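SusD homolog from Bacteroides thetaiotaomicron probably binds glycans at the outer membrane as a lipoprotein of the SusD family, handing them on for uptake. Local coordinates of one contact, PDB 3SGH (chain A, 1.70 Å), residues Ala319-Phe324 and Thr412-Ala417, beside the matching contact of the related SusD homolog from Bacteroides ovatus, PDB 4F53 (chain B, 2.25 Å), residues Ala337-Phe342 and Thr432-Ala437. One frame, after least-squares fit of the local backbone (RMSD 0.26 Å); residues are numbered along the deposited sequences.

Structure 1 (3SGH); sequences AAEAAF and TQKWIA.
Phe324 of helix 319-331 lays one face of its ring against the backbone of Gln413 and Lys414 on helix 403-417. Segments 319-324 and 412-417 run antiparallel (169°) in the buried interior of the alpha-helical SusD-like fold, and helix 340-354 packs against both. The ring reaches across because CG stands anti to the carbonyl carbon (chi1 -71°). Gln413 C lies over that face toward the rim, and Gln413 CB is 3.8 Å from Phe324 CE1. Lys414 CB is 3.6 Å from Phe324 CG, the lysine chain and the ring passing alongside each other, pointed opposite ways. Ala417 CB meets Phe324 CE2 obliquely at 3.6 Å. Ala417 CB also faces Ala320 CB at 4.1 Å, methyl to methyl. Lys414 NZ and Glu321 OE2 are 5.0 Å from each other and share water 1. Water 2 joins Lys414 NZ to Phe324 O, the latter bond weak. Glu321 OE2 also forms a salt bridge with Arg194, and Lys414 NZ with Asp428.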
loop_
_atom_site.group_PDB
_atom_site.type_symbol
_atom_site.label_atom_id
_atom_site.label_comp_id
_atom_site.label_asym_id
_atom_site.label_seq_id
_atom_site.Cartn_x
_atom_site.Cartn_y
_atom_site.Cartn_z
ATOM N N ALA A 319 -4.418 10.450 -7.353
ATOM C CA ALA A 319 -5.270 10.390 -8.528
ATOM C C ALA A 319 -4.678 9.434 -9.593
ATOM O O ALA A 319 -5.432 8.741 -10.302
ATOM C CB ALA A 319 -5.520 11.792 -9.109
ATOM N N ALA A 320 -3.339 9.391 -9.685
ATOM C CA ALA A 320 -2.660 8.490 -10.636
ATOM C C ALA A 320 -3.097 7.029 -10.470
ATOM O O ALA A 320 -3.203 6.302 -11.459
ATOM C CB ALA A 320 -1.105 8.629 -10.517
ATOM N N GLU A 321 -3.357 6.595 -9.232
ATOM C CA GLU A 321 -3.713 5.194 -8.982
ATOM C C GLU A 321 -5.013 4.841 -9.697
ATOM O O GLU A 321 -5.131 3.735 -10.234
ATOM C CB GLU A 321 -3.851 4.908 -7.484
ATOM C CG GLU A 321 -4.002 3.425 -7.203
ATOM C CD GLU A 321 -4.153 3.051 -5.728
ATOM O OE1 GLU A 321 -3.958 3.923 -4.862
ATOM O OE2 GLU A 321 -4.404 1.845 -5.459
ATOM N N ALA A 322 -5.978 5.779 -9.715
ATOM C CA ALA A 322 -7.258 5.518 -10.411
ATOM C C ALA A 322 -7.074 5.302 -11.903
ATOM O O ALA A 322 -7.806 4.482 -12.530
ATOM C CB ALA A 322 -8.287 6.641 -10.160
ATOM N N ALA A 323 -6.124 6.016 -12.492
ATOM C CA ALA A 323 -5.843 5.859 -13.921
ATOM C C ALA A 323 -5.200 4.488 -14.156
ATOM O O ALA A 323 -5.594 3.751 -15.058
ATOM C CB ALA A 323 -4.958 6.965 -14.404
ATOM N N PHE A 324 -4.219 4.118 -13.327
ATOM C CA PHE A 324 -3.531 2.833 -13.523
ATOM C C PHE A 324 -4.422 1.637 -13.223
ATOM O O PHE A 324 -4.259 0.602 -13.848
ATOM C CB PHE A 324 -2.218 2.726 -12.727
ATOM C CG PHE A 324 -1.117 3.604 -13.248
ATOM C CD1 PHE A 324 -0.498 3.343 -14.480
ATOM C CD2 PHE A 324 -0.684 4.675 -12.504
ATOM C CE1 PHE A 324 0.498 4.171 -14.937
ATOM C CE2 PHE A 324 0.341 5.509 -12.937
ATOM C CZ PHE A 324 0.934 5.266 -14.158
ATOM N N THR A 412 4.354 -1.605 -13.377
ATOM C CA THR A 412 5.630 -0.943 -13.043
ATOM C C THR A 412 5.479 0.581 -12.895
ATOM O O THR A 412 5.966 1.171 -11.904
ATOM C CB THR A 412 6.738 -1.312 -14.057
ATOM O OG1 THR A 412 6.886 -2.736 -14.060
ATOM C CG2 THR A 412 8.099 -0.667 -13.667
ATOM N N GLN A 413 4.880 1.256 -13.884
ATOM C CA GLN A 413 4.641 2.707 -13.760
ATOM C C GLN A 413 3.647 3.003 -12.620
ATOM O O GLN A 413 3.778 3.990 -11.919
ATOM C CB GLN A 413 4.197 3.333 -15.076
ATOM C CG GLN A 413 5.302 3.372 -16.092
ATOM C CD GLN A 413 6.431 4.334 -15.687
ATOM O OE1 GLN A 413 6.182 5.319 -15.051
ATOM N NE2 GLN A 413 7.662 4.008 -16.036
ATOM N N LYS A 414 2.675 2.125 -12.417
ATOM C CA LYS A 414 1.764 2.327 -11.286
ATOM C C LYS A 414 2.537 2.324 -9.968
ATOM O O LYS A 414 2.278 3.136 -9.047
ATOM C CB LYS A 414 0.696 1.251 -11.259
ATOM C CG LYS A 414 -0.245 1.324 -10.063
ATOM C CD LYS A 414 -1.138 0.057 -10.060
ATOM C CE LYS A 414 -2.024 -0.079 -8.871
ATOM N NZ LYS A 414 -2.680 -1.411 -8.831
ATOM N N TRP A 415 3.463 1.364 -9.862
ATOM C CA TRP A 415 4.266 1.180 -8.660
ATOM C C TRP A 415 5.180 2.376 -8.413
ATOM O O TRP A 415 5.269 2.865 -7.280
ATOM C CB TRP A 415 5.032 -0.119 -8.791
ATOM C CG TRP A 415 6.127 -0.303 -7.805
ATOM C CD1 TRP A 415 6.007 -0.474 -6.455
ATOM C CD2 TRP A 415 7.506 -0.429 -8.118
ATOM N NE1 TRP A 415 7.252 -0.711 -5.913
ATOM C CE2 TRP A 415 8.190 -0.650 -6.919
ATOM C CE3 TRP A 415 8.241 -0.352 -9.304
ATOM C CZ2 TRP A 415 9.563 -0.800 -6.880
ATOM C CZ3 TRP A 415 9.593 -0.553 -9.252
ATOM C CH2 TRP A 415 10.235 -0.762 -8.067
ATOM N N ILE A 416 5.744 2.933 -9.487
ATOM C CA ILE A 416 6.583 4.114 -9.357
ATOM C C ILE A 416 5.735 5.306 -8.936
ATOM O O ILE A 416 6.115 6.064 -8.055
ATOM C CB ILE A 416 7.309 4.452 -10.679
ATOM C CG1 ILE A 416 8.326 3.374 -10.942
ATOM C CG2 ILE A 416 8.034 5.820 -10.594
ATOM C CD1 ILE A 416 8.949 3.446 -12.409
ATOM N N ALA A 417 4.532 5.407 -9.500
ATOM C CA ALA A 417 3.628 6.530 -9.234
ATOM C C ALA A 417 3.087 6.541 -7.784
ATOM O O ALA A 417 2.984 7.616 -7.165
ATOM C CB ALA A 417 2.458 6.551 -10.209
HETATM O O HOH W 1 -3.880 -0.756 -6.404
HETATM O O HOH W 2 -3.743 -1.809 -11.499
#

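Structure 2 (4F53); sequences ASEVAF and TQKWIA.
Phe342 sets one face of its ring against the backbone of Gln433 and Lys434. Its CG is anti to the carbonyl carbon (chi1 -70°), which carries the ring across. Gln433 C lies over that face toward the rim, and Gln433 CB is 3.7 Å from Phe342 CE1. Lys434 CB is 3.8 Å from Phe342 CG, the lysine chain and the ring passing alongside each other, pointed opposite ways. Ala437 CB meets Phe342 CE2 obliquely at 3.8 Å. Ala437 CB also faces Ser338 CB at 4.3 Å, and Ser338 OG lies 3.6 Å from Ala437 CB. That hydroxyl lies between the backbone N and the carbonyl carbon (chi1 66°). Water 3 donates to Ser338 OG and weakly to Lys434 O, and Glu372 is a further hydrogen-bond partner of OG. Lys434 NZ and Glu339 OE2, 5.3 Å from each other, share water 4. Water 5 joins Lys434 NZ to Phe342 O, the latter bond weak. Glu339 OE2 also forms a salt bridge with Arg203, and Lys434 NZ with Glu448.

How the two compare
Both structures pack the same antiparallel helix pair, and the comparable CA atoms coincide within the error. Phe324(A), Gln413(A) and Glu321(A) keep their places in Phe342(B), Gln433(B) and Glu339(B), as does the end of Lys414(A) in Lys434(B). The waters linking the lysine to the glutamate and to the phenylalanine carbonyl also recur. The main exchange is Ala320(A) against Ser338(B). The CB atoms coincide within the error, and both touch the neighbouring alanine: Ala320(A) CB is 4.1 Å from Ala417(A) CB, and Ser338(B) CB is 4.3 Å from Ala437(B) CB. OG of Ser338(B) has no counterpart in Ala320(A). It brings a buried hydroxyl beside Ala437(B) CB, hydrogen-bonded to Glu372(B) and to water 3. Through water 3 it is linked, weakly, to Lys434(B) O on the other helix. This water is modelled in structure 2 alone. Away from the partner helix, Val340(B) stands where structure 1 has Ala322(A); the CB atoms coincide within the error, and CG1 and CG2 of Val340(B) have no counterpart.

Structure 2 (4F53)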
loop_
_atom_site.group_PDB
_atom_site.type_symbol
_atom_site.label_atom_id
_atom_site.label_comp_id
_atom_site.label_asym_id
_atom_site.label_seq_id
_atom_site.Cartn_x
_atom_site.Cartn_y
_atom_site.Cartn_z
ATOM N N ALA B 337 -4.542 10.084 -7.315
ATOM C CA ALA B 337 -5.397 10.047 -8.520
ATOM C C ALA B 337 -4.705 9.251 -9.625
ATOM O O ALA B 337 -5.386 8.580 -10.369
ATOM C CB ALA B 337 -5.713 11.467 -9.011
ATOM N N SER B 338 -3.359 9.286 -9.707
ATOM C CA SER B 338 -2.618 8.513 -10.713
ATOM C C SER B 338 -2.888 6.987 -10.565
ATOM O O SER B 338 -2.987 6.303 -11.580
ATOM C CB SER B 338 -1.122 8.819 -10.658
ATOM O OG SER B 338 -0.573 8.362 -9.437
ATOM N N GLU B 339 -3.100 6.485 -9.325
ATOM C CA GLU B 339 -3.434 5.063 -9.047
ATOM C C GLU B 339 -4.764 4.665 -9.747
ATOM O O GLU B 339 -4.837 3.614 -10.363
ATOM C CB GLU B 339 -3.528 4.816 -7.526
ATOM C CG GLU B 339 -3.847 3.370 -7.150
ATOM C CD GLU B 339 -4.245 3.078 -5.710
ATOM O OE1 GLU B 339 -3.696 3.706 -4.773
ATOM O OE2 GLU B 339 -5.086 2.173 -5.519
ATOM N N VAL B 340 -5.756 5.557 -9.720
ATOM C CA VAL B 340 -7.070 5.371 -10.321
ATOM C C VAL B 340 -6.950 5.270 -11.844
ATOM O O VAL B 340 -7.585 4.408 -12.450
ATOM C CB VAL B 340 -8.033 6.513 -9.881
ATOM C CG1 VAL B 340 -9.360 6.435 -10.634
ATOM C CG2 VAL B 340 -8.256 6.469 -8.365
ATOM N N ALA B 341 -6.112 6.114 -12.459
ATOM C CA ALA B 341 -5.898 6.043 -13.903
ATOM C C ALA B 341 -5.243 4.680 -14.288
ATOM O O ALA B 341 -5.662 4.049 -15.272
ATOM C CB ALA B 341 -5.062 7.218 -14.374
ATOM N N PHE B 342 -4.308 4.186 -13.465
ATOM C CA PHE B 342 -3.658 2.891 -13.698
ATOM C C PHE B 342 -4.615 1.728 -13.434
ATOM O O PHE B 342 -4.552 0.720 -14.139
ATOM C CB PHE B 342 -2.369 2.747 -12.882
ATOM C CG PHE B 342 -1.263 3.647 -13.392
ATOM C CD1 PHE B 342 -0.744 3.482 -14.678
ATOM C CD2 PHE B 342 -0.683 4.610 -12.559
ATOM C CE1 PHE B 342 0.296 4.298 -15.134
ATOM C CE2 PHE B 342 0.375 5.402 -13.015
ATOM C CZ PHE B 342 0.864 5.226 -14.291
ATOM N N THR B 432 4.059 -1.582 -13.191
ATOM C CA THR B 432 5.382 -1.001 -12.919
ATOM C C THR B 432 5.250 0.516 -12.830
ATOM O O THR B 432 5.817 1.122 -11.930
ATOM C CB THR B 432 6.403 -1.446 -13.985
ATOM O OG1 THR B 432 6.487 -2.868 -13.924
ATOM C CG2 THR B 432 7.799 -0.824 -13.779
ATOM N N GLN B 433 4.489 1.122 -13.763
ATOM C CA GLN B 433 4.289 2.562 -13.771
ATOM C C GLN B 433 3.410 2.981 -12.596
ATOM O O GLN B 433 3.695 3.997 -12.006
ATOM C CB GLN B 433 3.761 3.059 -15.119
ATOM C CG GLN B 433 4.888 3.109 -16.163
ATOM C CD GLN B 433 6.014 4.063 -15.837
ATOM O OE1 GLN B 433 5.817 5.173 -15.301
ATOM N NE2 GLN B 433 7.212 3.682 -16.227
ATOM N N LYS B 434 2.417 2.171 -12.193
ATOM C CA LYS B 434 1.616 2.439 -10.984
ATOM C C LYS B 434 2.516 2.408 -9.732
ATOM O O LYS B 434 2.365 3.226 -8.839
ATOM C CB LYS B 434 0.471 1.416 -10.850
ATOM C CG LYS B 434 -0.488 1.741 -9.695
ATOM C CD LYS B 434 -1.798 0.978 -9.788
ATOM C CE LYS B 434 -1.803 -0.314 -9.040
ATOM N NZ LYS B 434 -3.090 -0.991 -9.244
ATOM N N TRP B 435 3.443 1.457 -9.684
ATOM C CA TRP B 435 4.394 1.263 -8.585
ATOM C C TRP B 435 5.315 2.506 -8.425
ATOM O O TRP B 435 5.450 2.991 -7.302
ATOM C CB TRP B 435 5.187 -0.019 -8.812
ATOM C CG TRP B 435 6.227 -0.322 -7.776
ATOM C CD1 TRP B 435 6.029 -0.912 -6.561
ATOM C CD2 TRP B 435 7.647 -0.150 -7.917
ATOM N NE1 TRP B 435 7.241 -1.118 -5.930
ATOM C CE2 TRP B 435 8.254 -0.686 -6.755
ATOM C CE3 TRP B 435 8.473 0.372 -8.938
ATOM C CZ2 TRP B 435 9.653 -0.718 -6.580
ATOM C CZ3 TRP B 435 9.851 0.356 -8.752
ATOM C CH2 TRP B 435 10.428 -0.211 -7.597
ATOM N N ILE B 436 5.896 3.031 -9.521
ATOM C CA ILE B 436 6.699 4.261 -9.469
ATOM C C ILE B 436 5.826 5.412 -8.955
ATOM O O ILE B 436 6.207 6.088 -7.997
ATOM C CB ILE B 436 7.351 4.635 -10.841
ATOM C CG1 ILE B 436 8.376 3.560 -11.301
ATOM C CG2 ILE B 436 8.019 6.020 -10.763
ATOM C CD1 ILE B 436 8.759 3.620 -12.776
ATOM N N ALA B 437 4.634 5.592 -9.543
ATOM C CA ALA B 437 3.732 6.677 -9.173
ATOM C C ALA B 437 3.204 6.586 -7.720
ATOM O O ALA B 437 2.923 7.625 -7.132
ATOM C CB ALA B 437 2.557 6.733 -10.136
HETATM O O HOH W 3 -0.185 5.501 -8.722
HETATM O O HOH W 4 -4.189 -0.264 -6.707
HETATM O O HOH W 5 -3.845 -1.273 -11.817
#